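Local coordinates for protein TgTwinScan_2721 - E2 domain (Toxoplasma gondii, PDB 2F4Z) that probably acts as a ubiquitin-conjugating (E2) enzyme, carrying ubiquitin or a ubiquitin-like protein as a thioester, at residues P109-V114 with L149-M154. Sequence-based numbering, arbitrary orientation.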
loop_
_atom_site.group_PDB
_atom_site.type_symbol
_atom_site.label_atom_id
_atom_site.label_comp_id
_atom_site.label_asym_id
_atom_site.label_seq_id
_atom_site.Cartn_x
_atom_site.Cartn_y
_atom_site.Cartn_z
ATOM N N PRO A 109 5.153 0.112 12.634
ATOM C CA PRO A 109 6.102 -0.758 13.283
ATOM C C PRO A 109 7.476 -0.050 13.354
ATOM O O PRO A 109 7.773 0.874 12.545
ATOM C CB PRO A 109 6.128 -1.999 12.366
ATOM C CG PRO A 109 5.751 -1.548 11.049
ATOM C CD PRO A 109 4.753 -0.375 11.306
ATOM N N LYS A 110 8.287 -0.432 14.340
ATOM C CA LYS A 110 9.693 -0.001 14.418
ATOM C C LYS A 110 10.580 -1.139 13.914
ATOM O O LYS A 110 10.402 -2.290 14.313
ATOM C CB LYS A 110 10.096 0.378 15.845
ATOM C CG LYS A 110 8.947 1.003 16.663
ATOM C CD LYS A 110 9.340 1.022 18.183
ATOM C CE LYS A 110 10.691 0.191 18.447
ATOM N NZ LYS A 110 11.254 0.074 19.882
ATOM N N MET A 111 11.497 -0.802 12.988
ATOM C CA MET A 111 12.339 -1.776 12.310
ATOM C C MET A 111 13.761 -1.307 12.364
ATOM O O MET A 111 14.031 -0.096 12.288
ATOM C CB MET A 111 11.880 -1.935 10.868
ATOM C CG MET A 111 10.442 -2.463 10.761
ATOM S SD MET A 111 10.188 -2.982 9.081
ATOM C CE MET A 111 8.489 -3.529 9.055
ATOM N N LYS A 112 14.669 -2.247 12.561
ATOM C CA LYS A 112 16.122 -1.971 12.434
ATOM C C LYS A 112 16.822 -3.227 11.930
ATOM O O LYS A 112 16.300 -4.319 12.110
ATOM C CB LYS A 112 16.732 -1.561 13.774
ATOM C CG LYS A 112 16.635 -2.633 14.828
ATOM C CD LYS A 112 17.258 -2.171 16.094
ATOM C CE LYS A 112 16.899 -3.190 17.187
ATOM N NZ LYS A 112 17.716 -3.029 18.424
ATOM N N PHE A 113 17.976 -3.067 11.266
ATOM C CA PHE A 113 18.764 -4.218 10.863
ATOM C C PHE A 113 19.403 -4.872 12.067
ATOM O O PHE A 113 19.938 -4.187 12.975
ATOM C CB PHE A 113 19.809 -3.841 9.812
ATOM C CG PHE A 113 19.233 -3.721 8.397
ATOM C CD1 PHE A 113 18.385 -2.661 8.051
ATOM C CD2 PHE A 113 19.584 -4.647 7.416
ATOM C CE1 PHE A 113 17.853 -2.582 6.724
ATOM C CE2 PHE A 113 19.115 -4.565 6.134
ATOM C CZ PHE A 113 18.254 -3.508 5.761
ATOM N N VAL A 114 19.290 -6.190 12.124
ATOM C CA VAL A 114 20.115 -6.984 13.063
ATOM C C VAL A 114 21.430 -7.338 12.347
ATOM O O VAL A 114 22.490 -7.104 12.907
ATOM C CB VAL A 114 19.362 -8.244 13.517
ATOM C CG1 VAL A 114 20.304 -9.236 14.252
ATOM C CG2 VAL A 114 18.156 -7.811 14.359
ATOM N N LEU A 149 9.458 -4.390 1.698
ATOM C CA LEU A 149 9.753 -4.128 0.285
ATOM C C LEU A 149 10.373 -2.745 0.081
ATOM O O LEU A 149 11.260 -2.542 -0.786
ATOM C CB LEU A 149 8.470 -4.230 -0.582
ATOM C CG LEU A 149 7.828 -5.628 -0.746
ATOM C CD1 LEU A 149 6.491 -5.531 -1.506
ATOM C CD2 LEU A 149 8.804 -6.597 -1.427
ATOM N N SER A 150 9.897 -1.784 0.844
ATOM C CA SER A 150 10.433 -0.464 0.720
ATOM C C SER A 150 11.892 -0.404 1.265
ATOM O O SER A 150 12.732 0.325 0.733
ATOM C CB SER A 150 9.465 0.545 1.353
ATOM O OG SER A 150 10.112 1.762 1.650
ATOM N N ILE A 151 12.195 -1.196 2.306
ATOM C CA ILE A 151 13.561 -1.292 2.818
ATOM C C ILE A 151 14.446 -1.987 1.755
ATOM O O ILE A 151 15.591 -1.629 1.490
ATOM C CB ILE A 151 13.590 -2.043 4.134
ATOM C CG1 ILE A 151 12.929 -1.201 5.234
ATOM C CG2 ILE A 151 15.043 -2.453 4.502
ATOM C CD1 ILE A 151 12.929 -1.859 6.640
ATOM N N GLN A 152 13.892 -2.991 1.117
ATOM C CA GLN A 152 14.637 -3.681 0.098
ATOM C C GLN A 152 14.935 -2.752 -1.079
ATOM O O GLN A 152 15.997 -2.850 -1.667
ATOM C CB GLN A 152 13.874 -4.915 -0.343
ATOM C CG GLN A 152 14.606 -5.764 -1.421
ATOM C CD GLN A 152 13.749 -6.949 -1.792
ATOM O OE1 GLN A 152 12.657 -6.763 -2.288
ATOM N NE2 GLN A 152 14.193 -8.151 -1.477
ATOM N N ALA A 153 14.018 -1.826 -1.403
ATOM C CA ALA A 153 14.222 -0.885 -2.490
ATOM C C ALA A 153 15.270 0.127 -2.103
ATOM O O ALA A 153 16.045 0.564 -2.968
ATOM C CB ALA A 153 12.953 -0.175 -2.846
ATOM N N MET A 154 15.274 0.537 -0.833
ATOM C CA MET A 154 16.304 1.425 -0.305
ATOM C C MET A 154 17.756 0.819 -0.466
ATOM O O MET A 154 18.706 1.518 -0.789
ATOM C CB MET A 154 15.937 1.706 1.138
ATOM C CG MET A 154 16.669 2.767 1.867
ATOM S SD MET A 154 17.591 2.216 3.325
ATOM C CE MET A 154 16.704 0.880 4.103
#
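In I151 the first torsion sets CG1 anti to the carbonyl carbon (chi1 -69°) and leaves CG2 anti to the backbone N, which points the longer branch, ending in CD1, at M111 and the CG2 methyl at F113. M111 also has CG anti to its carbonyl carbon, and its chain runs on extended to bring the sulfur beside the end of the longer isoleucine branch: SD of M111 lies 3.8 Å from CD1 of I151. The shorter branch serves the phenylalanine, CG2 of I151 standing 3.6 Å from both CE1 and CZ of F113, with the methyl oblique to the ring. M154, about one helical turn along, adds a looser touch, its CE 4.5 Å from F113 CE1. Strand 110-113 is the last strand of the antiparallel sheet and helix 144-156 the helix packed beside it; their short segments have axes 11.5 Å apart at an angle of 37°. Long side chains suit such a spacing: an unbranched methionine and a flat ring reach in from the strand, while a beta-branched isoleucine presents two contact points from the helix. K112, between the two strand residues, points away from the helix. I81, I129 and L131 also pack on I151, and F94 and L96 on F113, continuing the hydrophobic interior of the E2 fold, whose central helix lies against the sheet. Between these two segments the contact is wholly apolar, hydrocarbon, thioether sulfur and aromatic carbon meeting, and it rests on dispersion and the hydrophobic effect, with shape matching probably deciding how closely the groups fit.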